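PDB 3CH0: glycerophosphodiester phosphodiesterase from Cytophaga hutchinsonii ATCC 33406, which belongs to the glycerophosphoryl diester phosphodiesterase family, whose members are built on the TIM-barrel fold. Local coordinates for residues A[8-14]-A[258-264]; A[16-20]-A[264-268]; A[24-29]-A[40-44]; A[92-98]-A[109-114]. One frame throughout, in Å; residues are numbered along the deposited sequence.

In the fold
Contact 1 pairs strand 10-13 with strand 260-263, the first and last strands of the barrel sheet, and contact 2, with its centre about 11 Å away and sharing Asp-264, continues the junction into the loops that follow those strands. Contact 3 belongs to the first beta-alpha-beta unit, in which helix 26-35 connects strand 10-13 to strand 39-46, its neighbour in the same sheet. Contact 4 comes later in sequence, between helices 88-91 and 117-127, its centre about 13 Å from that of contact 3; Thr-25 CG2 packs on Ala-112 CB there. Contacts 1 and 2 thus join sequence ends, whereas contacts 3 and 4 are local closures made between them.

Contact 1 (A[8-14]-A[258-264]); sequences SFDIQGH and VDGIITD
His-14 ND1 donates to Asp-264 OD1 over 2.6 Å, the shortest polar bond between residues 8-14 and 258-264, and a nearly straight one at 163°. The oxygen lies at the edge of the imidazole, in its plane, while the nitrogen meets the carboxylate from above the carboxylate plane. Arg-18 NE grips the same oxygen. Swung away from the backbone N (chi1 -173°), the His-14 ring slants across Ile-262, and Ile-262 CG2 comes within 3.4 Å of His-14 CD2; His-14 NE2 is hydrogen-bonded to a bound citric acid. Behind this pair, strands 10-13 and 260-263 run parallel and exchange backbone bonds in alternation, from Asp-10 N to Asp-259 O through to His-14 N and Thr-263 O. On the sheet face that carries Asp-10, Gln-12 and Ile-262, the glutamine lies alongside the isoleucine, with OE1 3.4 Å from Ile-262 CG1. Its amide is fixed at both ends, since OE1 accepts from Asn-134 and NE2 donates to Asp-10 OD2 at 2.9 Å, while Asp-10 OD1 bonds Thr-39. The Phe-9 ring packs on backbone as well as side chains: Val-258 O lies at its edge, Gly-260 CA over one face, 3.8 Å from the centroid, and Ile-261 CG1 touches the edge at CZ (3.7 Å), with helix 247-256 beyond. First strand against last strand, hydrogen-bonded in parallel, is the closure of a TIM barrel.

Contact 2 (A[16-20]-A[264-268]); sequences GCRGL and DYPDL
Asp-264 and Arg-18 meet through a side-on salt bridge in which two guanidinium nitrogens serve two carboxylate oxygens. Arg-18 NE reaches OD1 of Asp-264 at 2.9 Å from above the carboxylate plane, whereas NH2 approaches OD2 on its syn side, also at 2.9 Å. The two planes are 60° apart, and a bend at chi3 (63°) turns the otherwise extended arginine into this grip. His-14 and Asn-245 are further partners of the carboxylate, leaving it little freedom to rotate. The backbone of Asp-264 is used as well, its O accepting from Gly-19 N at 2.9 Å. Gly-19 then lays its CA over one face of the Tyr-265 ring, 3.8 Å from the centroid, in a CH-pi contact; a water joins Gly-19 O to Tyr-265 OH. Leu-20 contributes its branched end: CD2 lies 3.9 Å from Tyr-265 CD1 and 3.6 Å from Asp-267 OD1, the leucine and aspartate coming from opposite directions. Residues 16-20 lead from strand 10-13 toward helix 26-35, against which Cys-17 and Leu-20 also pack, and residues 264-268 leave strand 260-263, so the contact links the loops that follow the paired first and last strands.

Contact 3 (A[24-29]-A[40-44]); sequences NTIAAF and LEFDL
Phe-29 and Phe-42 form the tight half of this buried contact; Asn-24 and Asp-43 form a polar half that is sparse in contacts but not open to solvent. The far end of the Phe-29 ring reaches the strand: CZ comes 3.6 Å from Phe-42 CB, and CE1 lies 3.7 Å from Glu-41 O, which sits at the ring edge and in its plane. The two phenyl planes stand nearly perpendicular (87°), with Phe-42 CG between its own N and carbonyl carbon (chi1 51°), leaving CB to be touched. Leu-40 closes in more loosely, its CD1 4.1 Å from Phe-29 CB, and Leu-120 of helix 117-127 touches all three of these side chains. At the polar end, Asn-24 ND2 donates to Asp-43 OD2 at 2.9 Å, almost straight (170°) and in the amide plane, and OD2 receives it on its anti lone pair; amide and carboxylate cross at about a right angle. Helix 26-35 thus packs on strand 39-46 within a beta-alpha-beta unit. With ND2 bonded to the carboxylate, Asn-24 OD1 faces Phe-42 CB, 3.3 Å away, and this buried oxygen has no partner in the model, which probably carries some energetic cost.

Contact 4 (A[92-98]-A[109-114]); sequences KEIDVGM and KVPAVK. With EDO (1,2-ethanediol), chain G.
Asp-95 turns one face of its carboxylate to two backbone N-H groups: Ala-112 N meets OD1 at 3.1 Å and Gly-97 N meets OD2 at 2.9 Å, both from above the carboxylate plane and on the same side of it. Met-98 N takes the syn lone pair of OD2 at 2.8 Å, so that oxygen has two donors. Bonds to the N-H groups two and three residues on make an Asx turn and an Asx motif, which hold the backbone of residues 95-98 in a turn while OD1 ties it to residues 109-114. With CG opposite the backbone N (chi1 -177°), the carboxylate points to both; separately, Asp-95 N donates to O1 of a bound 1,2-ethanediol. Alongside, Val-96 N donates to Ala-112 O at 2.8 Å, and Val-96 CG2 lies against the backbone of Val-113. Met-98, present as selenomethionine, doubles back through bends at chi2 and chi3, bringing SE 3.8 Å from Pro-111 CD, at the outer side of a contact that is only partly buried. Val-113 contributes CG1, which rests 3.3 Å from Lys-92 O. A water bridges Ile-94 O and Lys-114 N, extending the pairing of the two loop segments, while the Lys-114 amine turns elsewhere, to Ser-55. Two bends in its chain carry Lys-109 NZ to within 2.8 Å of Gly-97 O, above the carbonyl plane, the same ammonium nitrogen also bonding Gln-107 OE1 and Lys-99 O.

Contact 1 (A[8-14]-A[258-264])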
loop_
_atom_site.group_PDB
_atom_site.type_symbol
_atom_site.label_atom_id
_atom_site.label_comp_id
_atom_site.label_asym_id
_atom_site.label_seq_id
_atom_site.Cartn_x
_atom_site.Cartn_y
_atom_site.Cartn_z
ATOM N N SER A 8 7.571 19.031 -4.717
ATOM C CA SER A 8 6.485 18.117 -5.036
ATOM C C SER A 8 6.848 16.638 -4.912
ATOM O O SER A 8 6.107 15.824 -5.431
ATOM C CB SER A 8 5.960 18.379 -6.448
ATOM O OG SER A 8 5.564 19.751 -6.569
ATOM N N PHE A 9 7.943 16.326 -4.231
ATOM C CA PHE A 9 8.352 14.933 -4.015
ATOM C C PHE A 9 7.331 14.211 -3.117
ATOM O O PHE A 9 6.871 14.799 -2.105
ATOM C CB PHE A 9 9.716 14.946 -3.350
ATOM C CG PHE A 9 10.447 13.615 -3.427
ATOM C CD1 PHE A 9 11.062 13.207 -4.595
ATOM C CD2 PHE A 9 10.507 12.771 -2.324
ATOM C CE1 PHE A 9 11.768 12.001 -4.641
ATOM C CE2 PHE A 9 11.213 11.575 -2.381
ATOM C CZ PHE A 9 11.839 11.190 -3.517
ATOM N N ASP A 10 7.043 12.955 -3.439
ATOM C CA ASP A 10 6.027 12.182 -2.709
ATOM C C ASP A 10 6.688 11.207 -1.730
ATOM O O ASP A 10 7.188 10.168 -2.140
ATOM C CB ASP A 10 5.147 11.445 -3.711
ATOM C CG ASP A 10 3.957 10.808 -3.079
ATOM O OD1 ASP A 10 3.791 10.908 -1.847
ATOM O OD2 ASP A 10 3.166 10.216 -3.845
ATOM N N ILE A 11 6.716 11.577 -0.449
ATOM C CA ILE A 11 7.192 10.719 0.636
ATOM C C ILE A 11 6.007 9.852 1.084
ATOM O O ILE A 11 5.070 10.368 1.656
ATOM C CB ILE A 11 7.699 11.537 1.851
ATOM C CG1 ILE A 11 8.901 12.385 1.448
ATOM C CG2 ILE A 11 8.063 10.632 3.011
ATOM C CD1 ILE A 11 9.237 13.472 2.446
ATOM N N GLN A 12 6.091 8.543 0.810
ATOM C CA GLN A 12 5.032 7.588 1.111
ATOM C C GLN A 12 5.450 6.698 2.282
ATOM O O GLN A 12 6.478 6.019 2.221
ATOM C CB GLN A 12 4.630 6.683 -0.058
ATOM C CG GLN A 12 4.293 7.451 -1.309
ATOM C CD GLN A 12 3.307 6.714 -2.210
ATOM O OE1 GLN A 12 2.893 5.587 -1.898
ATOM N NE2 GLN A 12 2.922 7.342 -3.302
ATOM N N GLY A 13 4.633 6.658 3.321
ATOM C CA GLY A 13 4.842 5.732 4.429
ATOM C C GLY A 13 4.276 4.372 4.096
ATOM O O GLY A 13 3.068 4.224 3.953
ATOM N N HIS A 14 5.162 3.368 3.889
ATOM C CA HIS A 14 4.771 2.028 3.451
ATOM C C HIS A 14 3.977 1.346 4.576
ATOM O O HIS A 14 4.523 1.171 5.687
ATOM C CB HIS A 14 6.024 1.193 3.100
ATOM C CG HIS A 14 5.765 -0.140 2.479
ATOM N ND1 HIS A 14 6.327 -1.310 2.960
ATOM C CD2 HIS A 14 5.031 -0.490 1.391
ATOM C CE1 HIS A 14 5.963 -2.316 2.168
ATOM N NE2 HIS A 14 5.198 -1.837 1.200
ATOM N N VAL A 258 13.689 10.128 -9.584
ATOM C CA VAL A 258 12.379 9.653 -9.137
ATOM C C VAL A 258 11.540 10.777 -8.522
ATOM O O VAL A 258 12.034 11.792 -8.027
ATOM C CB VAL A 258 12.475 8.486 -8.147
ATOM C CG1 VAL A 258 13.259 7.299 -8.782
ATOM C CG2 VAL A 258 13.029 8.872 -6.769
ATOM N N ASP A 259 10.218 10.528 -8.543
ATOM C CA ASP A 259 9.210 11.474 -8.070
ATOM C C ASP A 259 8.683 11.255 -6.668
ATOM O O ASP A 259 7.917 12.066 -6.139
ATOM C CB ASP A 259 8.027 11.468 -9.047
ATOM C CG ASP A 259 8.480 11.791 -10.472
ATOM O OD1 ASP A 259 8.689 12.998 -10.710
ATOM O OD2 ASP A 259 8.688 10.869 -11.277
ATOM N N GLY A 260 9.133 10.171 -6.054
ATOM C CA GLY A 260 8.689 9.790 -4.729
ATOM C C GLY A 260 9.397 8.530 -4.299
ATOM O O GLY A 260 10.072 7.884 -5.075
ATOM N N ILE A 261 9.098 8.167 -3.059
ATOM C CA ILE A 261 9.661 6.960 -2.427
ATOM C C ILE A 261 8.627 6.349 -1.530
ATOM O O ILE A 261 7.975 7.048 -0.774
ATOM C CB ILE A 261 10.896 7.283 -1.567
ATOM C CG1 ILE A 261 12.050 7.680 -2.492
ATOM C CG2 ILE A 261 11.317 6.108 -0.591
ATOM C CD1 ILE A 261 12.774 6.538 -3.185
ATOM N N ILE A 262 8.497 5.022 -1.647
ATOM C CA ILE A 262 7.739 4.212 -0.714
ATOM C C ILE A 262 8.769 3.575 0.238
ATOM O O ILE A 262 9.593 2.798 -0.198
ATOM C CB ILE A 262 6.833 3.201 -1.469
ATOM C CG1 ILE A 262 5.796 3.915 -2.340
ATOM C CG2 ILE A 262 6.248 2.105 -0.462
ATOM C CD1 ILE A 262 5.332 3.061 -3.483
ATOM N N THR A 263 8.583 3.834 1.530
ATOM C CA THR A 263 9.520 3.361 2.531
ATOM C C THR A 263 8.893 2.912 3.839
ATOM O O THR A 263 7.935 3.515 4.310
ATOM C CB THR A 263 10.545 4.493 2.873
ATOM O OG1 THR A 263 11.503 4.034 3.857
ATOM C CG2 THR A 263 9.901 5.786 3.418
ATOM N N ASP A 264 9.470 1.859 4.421
ATOM C CA ASP A 264 9.060 1.407 5.758
ATOM C C ASP A 264 9.491 2.376 6.863
ATOM O O ASP A 264 9.012 2.251 7.979
ATOM C CB ASP A 264 9.649 0.021 6.051
ATOM C CG ASP A 264 8.983 -1.044 5.242
ATOM O OD1 ASP A 264 7.721 -1.044 5.182
ATOM O OD2 ASP A 264 9.706 -1.888 4.667
#

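Contact 2 (A[16-20]-A[264-268])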
loop_
_atom_site.group_PDB
_atom_site.type_symbol
_atom_site.label_atom_id
_atom_site.label_comp_id
_atom_site.label_asym_id
_atom_site.label_seq_id
_atom_site.Cartn_x
_atom_site.Cartn_y
_atom_site.Cartn_z
ATOM N N GLY A 16 1.799 2.626 6.255
ATOM C CA GLY A 16 1.861 3.705 7.264
ATOM C C GLY A 16 3.320 3.875 7.628
ATOM O O GLY A 16 3.962 4.846 7.259
ATOM N N CYS A 17 3.885 2.924 8.359
ATOM C CA CYS A 17 5.308 2.974 8.686
ATOM C C CYS A 17 5.737 1.648 9.310
ATOM O O CYS A 17 6.121 1.583 10.463
ATOM C CB CYS A 17 5.694 4.156 9.601
ATOM S SG CYS A 17 4.762 4.252 11.123
ATOM N N ARG A 18 5.709 0.599 8.525
ATOM C CA ARG A 18 6.038 -0.768 9.033
ATOM C C ARG A 18 7.349 -0.902 9.782
ATOM O O ARG A 18 7.469 -1.700 10.723
ATOM C CB ARG A 18 6.003 -1.796 7.894
ATOM C CG ARG A 18 6.536 -3.192 8.265
ATOM C CD ARG A 18 6.309 -4.176 7.111
ATOM N NE ARG A 18 7.041 -3.795 5.904
ATOM C CZ ARG A 18 7.406 -4.630 4.929
ATOM N NH1 ARG A 18 7.053 -5.896 4.973
ATOM N NH2 ARG A 18 8.140 -4.174 3.915
ATOM N N GLY A 19 8.358 -0.138 9.389
ATOM C CA GLY A 19 9.641 -0.220 10.113
ATOM C C GLY A 19 9.529 0.252 11.559
ATOM O O GLY A 19 10.357 -0.149 12.405
ATOM N N LEU A 20 8.563 1.126 11.846
ATOM C CA LEU A 20 8.450 1.764 13.145
ATOM C C LEU A 20 7.370 1.180 14.024
ATOM O O LEU A 20 7.508 1.108 15.255
ATOM C CB LEU A 20 8.134 3.246 12.950
ATOM C CG LEU A 20 9.111 4.023 12.023
ATOM C CD1 LEU A 20 8.691 5.512 11.888
ATOM C CD2 LEU A 20 10.578 3.875 12.459
ATOM N N ASP A 264 9.470 1.859 4.421
ATOM C CA ASP A 264 9.060 1.407 5.758
ATOM C C ASP A 264 9.491 2.376 6.863
ATOM O O ASP A 264 9.012 2.251 7.979
ATOM C CB ASP A 264 9.649 0.021 6.051
ATOM C CG ASP A 264 8.983 -1.044 5.242
ATOM O OD1 ASP A 264 7.721 -1.044 5.182
ATOM O OD2 ASP A 264 9.706 -1.888 4.667
ATOM N N TYR A 265 10.475 3.231 6.560
ATOM C CA TYR A 265 11.090 4.152 7.509
ATOM C C TYR A 265 10.958 5.607 7.059
ATOM O O TYR A 265 11.945 6.305 6.713
ATOM C CB TYR A 265 12.565 3.747 7.682
ATOM C CG TYR A 265 12.786 2.385 8.256
ATOM C CD1 TYR A 265 12.728 2.183 9.639
ATOM C CD2 TYR A 265 13.022 1.329 7.448
ATOM C CE1 TYR A 265 12.952 0.935 10.188
ATOM C CE2 TYR A 265 13.189 0.059 7.964
ATOM C CZ TYR A 265 13.198 -0.121 9.337
ATOM O OH TYR A 265 13.378 -1.386 9.823
ATOM N N PRO A 266 9.713 6.124 7.032
ATOM C CA PRO A 266 9.509 7.486 6.551
ATOM C C PRO A 266 10.216 8.533 7.439
ATOM O O PRO A 266 10.498 9.628 6.967
ATOM C CB PRO A 266 8.000 7.633 6.498
ATOM C CG PRO A 266 7.472 6.673 7.508
ATOM C CD PRO A 266 8.436 5.480 7.392
ATOM N N ASP A 267 10.543 8.170 8.672
ATOM C CA ASP A 267 11.371 8.997 9.550
ATOM C C ASP A 267 12.744 9.388 8.934
ATOM O O ASP A 267 13.337 10.425 9.306
ATOM C CB ASP A 267 11.537 8.325 10.925
ATOM C CG ASP A 267 12.153 6.950 10.862
ATOM O OD1 ASP A 267 11.777 6.158 10.001
ATOM O OD2 ASP A 267 12.966 6.612 11.764
ATOM N N LEU A 268 13.236 8.597 7.975
ATOM C CA LEU A 268 14.487 8.943 7.282
ATOM C C LEU A 268 14.449 10.352 6.694
ATOM O O LEU A 268 15.457 11.039 6.642
ATOM C CB LEU A 268 14.819 7.912 6.183
ATOM C CG LEU A 268 15.276 6.530 6.705
ATOM C CD1 LEU A 268 15.284 5.465 5.653
ATOM C CD2 LEU A 268 16.656 6.598 7.371
HETATM O O HOH W 1 12.362 -2.001 12.319
#

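Contact 3 (A[24-29]-A[40-44])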
loop_
_atom_site.group_PDB
_atom_site.type_symbol
_atom_site.label_atom_id
_atom_site.label_comp_id
_atom_site.label_asym_id
_atom_site.label_seq_id
_atom_site.Cartn_x
_atom_site.Cartn_y
_atom_site.Cartn_z
ATOM N N ASN A 24 0.151 -1.201 8.676
ATOM C CA ASN A 24 -1.241 -1.118 8.243
ATOM C C ASN A 24 -2.231 -0.972 9.433
ATOM O O ASN A 24 -3.389 -1.339 9.315
ATOM C CB ASN A 24 -1.616 -2.301 7.342
ATOM C CG ASN A 24 -1.196 -2.111 5.888
ATOM O OD1 ASN A 24 -1.195 -1.002 5.346
ATOM N ND2 ASN A 24 -0.836 -3.236 5.242
ATOM N N THR A 25 -1.759 -0.300 10.490
ATOM C CA THR A 25 -2.591 -0.065 11.672
ATOM C C THR A 25 -2.813 1.430 11.814
ATOM O O THR A 25 -2.051 2.276 11.351
ATOM C CB THR A 25 -1.914 -0.625 12.944
ATOM O OG1 THR A 25 -0.679 0.063 13.176
ATOM C CG2 THR A 25 -1.709 -2.133 12.824
ATOM N N ILE A 26 -3.891 1.736 12.520
ATOM C CA ILE A 26 -4.221 3.138 12.801
ATOM C C ILE A 26 -3.043 3.787 13.550
ATOM O O ILE A 26 -2.663 4.915 13.246
ATOM C CB ILE A 26 -5.497 3.258 13.628
ATOM C CG1 ILE A 26 -6.727 2.821 12.813
ATOM C CG2 ILE A 26 -5.678 4.703 14.181
ATOM C CD1 ILE A 26 -6.943 3.546 11.511
ATOM N N ALA A 27 -2.389 3.058 14.445
ATOM C CA ALA A 27 -1.188 3.638 15.092
ATOM C C ALA A 27 -0.125 4.019 14.054
ATOM O O ALA A 27 0.433 5.112 14.109
ATOM C CB ALA A 27 -0.607 2.698 16.131
ATOM N N ALA A 28 0.170 3.114 13.116
ATOM C CA ALA A 28 1.158 3.411 12.097
ATOM C C ALA A 28 0.764 4.593 11.219
ATOM O O ALA A 28 1.583 5.447 10.867
ATOM C CB ALA A 28 1.445 2.141 11.190
ATOM N N PHE A 29 -0.510 4.630 10.829
ATOM C CA PHE A 29 -0.955 5.728 9.982
ATOM C C PHE A 29 -0.895 7.049 10.724
ATOM O O PHE A 29 -0.517 8.047 10.157
ATOM C CB PHE A 29 -2.330 5.544 9.403
ATOM C CG PHE A 29 -2.418 4.320 8.520
ATOM C CD1 PHE A 29 -1.609 4.223 7.416
ATOM C CD2 PHE A 29 -3.279 3.274 8.813
ATOM C CE1 PHE A 29 -1.652 3.103 6.605
ATOM C CE2 PHE A 29 -3.314 2.125 7.992
ATOM C CZ PHE A 29 -2.466 2.078 6.912
ATOM N N LEU A 40 -0.075 8.282 2.769
ATOM C CA LEU A 40 -0.185 7.017 3.493
ATOM C C LEU A 40 -0.333 5.942 2.410
ATOM O O LEU A 40 -1.256 6.017 1.599
ATOM C CB LEU A 40 -1.408 7.010 4.370
ATOM C CG LEU A 40 -1.509 8.163 5.405
ATOM C CD1 LEU A 40 -2.844 8.060 6.167
ATOM C CD2 LEU A 40 -0.333 8.072 6.361
ATOM N N GLU A 41 0.540 4.957 2.442
ATOM C CA GLU A 41 0.514 3.820 1.555
ATOM C C GLU A 41 -0.034 2.595 2.340
ATOM O O GLU A 41 0.267 2.391 3.529
ATOM C CB GLU A 41 1.899 3.550 0.970
ATOM C CG GLU A 41 1.967 2.476 -0.118
ATOM C CD GLU A 41 1.845 1.055 0.365
ATOM O OE1 GLU A 41 2.083 0.710 1.557
ATOM O OE2 GLU A 41 1.544 0.166 -0.470
ATOM N N PHE A 42 -0.888 1.789 1.720
ATOM C CA PHE A 42 -1.525 0.715 2.455
ATOM C C PHE A 42 -2.185 -0.234 1.471
ATOM O O PHE A 42 -2.250 0.022 0.293
ATOM C CB PHE A 42 -2.580 1.251 3.442
ATOM C CG PHE A 42 -3.549 2.187 2.778
ATOM C CD1 PHE A 42 -3.264 3.535 2.659
ATOM C CD2 PHE A 42 -4.770 1.720 2.251
ATOM C CE1 PHE A 42 -4.094 4.388 2.000
ATOM C CE2 PHE A 42 -5.615 2.561 1.562
ATOM C CZ PHE A 42 -5.287 3.896 1.445
ATOM N N ASP A 43 -2.676 -1.350 2.001
ATOM C CA ASP A 43 -3.170 -2.501 1.243
ATOM C C ASP A 43 -4.587 -2.791 1.661
ATOM O O ASP A 43 -4.939 -2.609 2.822
ATOM C CB ASP A 43 -2.306 -3.664 1.627
ATOM C CG ASP A 43 -0.843 -3.386 1.454
ATOM O OD1 ASP A 43 -0.454 -3.169 0.300
ATOM O OD2 ASP A 43 -0.034 -3.460 2.415
ATOM N N LEU A 44 -5.416 -3.218 0.695
ATOM C CA LEU A 44 -6.829 -3.448 0.916
ATOM C C LEU A 44 -7.269 -4.822 0.473
ATOM O O LEU A 44 -6.881 -5.324 -0.606
ATOM C CB LEU A 44 -7.682 -2.414 0.188
ATOM C CG LEU A 44 -7.344 -0.935 0.435
ATOM C CD1 LEU A 44 -8.076 0.034 -0.498
ATOM C CD2 LEU A 44 -7.644 -0.602 1.901
#

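Contact 4 (A[92-98]-A[109-114])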
loop_
_atom_site.group_PDB
_atom_site.type_symbol
_atom_site.label_atom_id
_atom_site.label_comp_id
_atom_site.label_asym_id
_atom_site.label_seq_id
_atom_site.Cartn_x
_atom_site.Cartn_y
_atom_site.Cartn_z
ATOM N N LYS A 92 -11.562 -8.254 13.618
ATOM C CA LYS A 92 -11.159 -7.117 14.476
ATOM C C LYS A 92 -10.715 -7.558 15.894
ATOM O O LYS A 92 -10.195 -6.752 16.679
ATOM C CB LYS A 92 -12.260 -6.054 14.532
ATOM C CG LYS A 92 -13.414 -6.359 15.459
ATOM C CD LYS A 92 -14.469 -5.251 15.415
ATOM C CE LYS A 92 -15.490 -5.435 16.551
ATOM N NZ LYS A 92 -16.496 -4.335 16.606
ATOM N N GLU A 93 -10.894 -8.826 16.198
ATOM C CA GLU A 93 -10.491 -9.372 17.489
ATOM C C GLU A 93 -9.093 -9.926 17.575
ATOM O O GLU A 93 -8.658 -10.320 18.662
ATOM C CB GLU A 93 -11.497 -10.435 17.939
ATOM C CG GLU A 93 -12.896 -9.867 18.131
ATOM C CD GLU A 93 -12.986 -8.702 19.159
ATOM O OE1 GLU A 93 -12.183 -8.693 20.128
ATOM O OE2 GLU A 93 -13.848 -7.805 18.996
ATOM N N ILE A 94 -8.342 -9.896 16.468
ATOM C CA ILE A 94 -7.096 -10.625 16.357
ATOM C C ILE A 94 -5.926 -9.615 16.356
ATOM O O ILE A 94 -5.874 -8.667 15.522
ATOM C CB ILE A 94 -7.089 -11.463 15.059
ATOM C CG1 ILE A 94 -8.183 -12.558 15.144
ATOM C CG2 ILE A 94 -5.744 -12.085 14.840
ATOM C CD1 ILE A 94 -8.582 -13.253 13.834
ATOM N N ASP A 95 -5.013 -9.776 17.309
ATOM C CA ASP A 95 -3.893 -8.895 17.382
ATOM C C ASP A 95 -2.903 -9.111 16.252
ATOM O O ASP A 95 -2.514 -10.266 15.965
ATOM C CB ASP A 95 -3.174 -9.089 18.706
ATOM C CG ASP A 95 -2.022 -8.131 18.866
ATOM O OD1 ASP A 95 -2.265 -6.988 19.382
ATOM O OD2 ASP A 95 -0.910 -8.443 18.445
ATOM N N VAL A 96 -2.493 -7.993 15.637
ATOM C CA VAL A 96 -1.432 -7.971 14.629
ATOM C C VAL A 96 -0.341 -6.960 14.944
ATOM O O VAL A 96 0.264 -6.355 14.044
ATOM C CB VAL A 96 -2.054 -7.724 13.238
ATOM C CG1 VAL A 96 -2.913 -8.956 12.825
ATOM C CG2 VAL A 96 -2.798 -6.407 13.217
ATOM N N GLY A 97 -0.055 -6.769 16.233
ATOM C CA GLY A 97 0.996 -5.856 16.603
ATOM C C GLY A 97 2.025 -6.276 17.652
ATOM O O GLY A 97 3.132 -5.726 17.740
HETATM N N MSE A 98 1.635 -7.251 18.474
HETATM C CA MSE A 98 2.511 -7.658 19.574
HETATM C C MSE A 98 3.560 -8.697 19.256
HETATM O O MSE A 98 4.528 -8.889 20.010
HETATM C CB MSE A 98 1.660 -8.187 20.740
HETATM C CG MSE A 98 0.847 -7.132 21.401
HETATM SE SE MSE A 98 1.926 -5.690 22.253
HETATM C CE MSE A 98 2.994 -6.780 23.518
ATOM N N LYS A 109 6.322 -2.692 19.652
ATOM C CA LYS A 109 5.292 -3.648 19.943
ATOM C C LYS A 109 4.214 -3.008 20.757
ATOM O O LYS A 109 4.436 -2.617 21.912
ATOM C CB LYS A 109 5.879 -4.879 20.687
ATOM C CG LYS A 109 6.941 -5.605 19.966
ATOM C CD LYS A 109 6.392 -6.368 18.747
ATOM C CE LYS A 109 6.466 -5.536 17.481
ATOM N NZ LYS A 109 5.604 -6.062 16.424
ATOM N N VAL A 110 3.028 -2.912 20.147
ATOM C CA VAL A 110 1.820 -2.341 20.720
ATOM C C VAL A 110 0.621 -3.156 20.261
ATOM O O VAL A 110 0.639 -3.766 19.167
ATOM C CB VAL A 110 1.584 -0.864 20.325
ATOM C CG1 VAL A 110 2.694 0.075 20.918
ATOM C CG2 VAL A 110 1.513 -0.708 18.796
ATOM N N PRO A 111 -0.400 -3.271 21.106
ATOM C CA PRO A 111 -1.638 -3.948 20.691
ATOM C C PRO A 111 -2.226 -3.246 19.464
ATOM O O PRO A 111 -2.298 -2.007 19.434
ATOM C CB PRO A 111 -2.582 -3.790 21.905
ATOM C CG PRO A 111 -1.635 -3.575 23.057
ATOM C CD PRO A 111 -0.477 -2.764 22.500
ATOM N N ALA A 112 -2.580 -4.029 18.426
ATOM C CA ALA A 112 -3.194 -3.458 17.249
ATOM C C ALA A 112 -4.017 -4.476 16.552
ATOM O O ALA A 112 -3.729 -5.663 16.679
ATOM C CB ALA A 112 -2.102 -2.918 16.317
ATOM N N VAL A 113 -5.030 -4.004 15.844
ATOM C CA VAL A 113 -5.848 -4.866 15.021
ATOM C C VAL A 113 -5.886 -4.334 13.605
ATOM O O VAL A 113 -5.472 -3.223 13.347
ATOM C CB VAL A 113 -7.260 -5.064 15.609
ATOM C CG1 VAL A 113 -7.123 -5.600 17.071
ATOM C CG2 VAL A 113 -8.082 -3.748 15.544
ATOM N N LYS A 114 -6.373 -5.162 12.685
ATOM C CA LYS A 114 -6.588 -4.703 11.301
ATOM C C LYS A 114 -7.810 -3.823 11.228
ATOM O O LYS A 114 -8.937 -4.288 11.561
ATOM C CB LYS A 114 -6.796 -5.920 10.386
ATOM C CG LYS A 114 -5.611 -6.850 10.326
ATOM C CD LYS A 114 -5.826 -7.976 9.315
ATOM C CE LYS A 114 -4.643 -8.885 9.156
ATOM N NZ LYS A 114 -3.498 -8.348 8.411
HETATM C C1 EDO G . -5.893 -11.447 20.313
HETATM O O1 EDO G . -5.545 -12.146 19.096
HETATM C C2 EDO G . -6.350 -12.367 21.453
HETATM O O2 EDO G . -7.062 -11.642 22.488
HETATM O O HOH W 2 -7.057 -7.861 13.249
#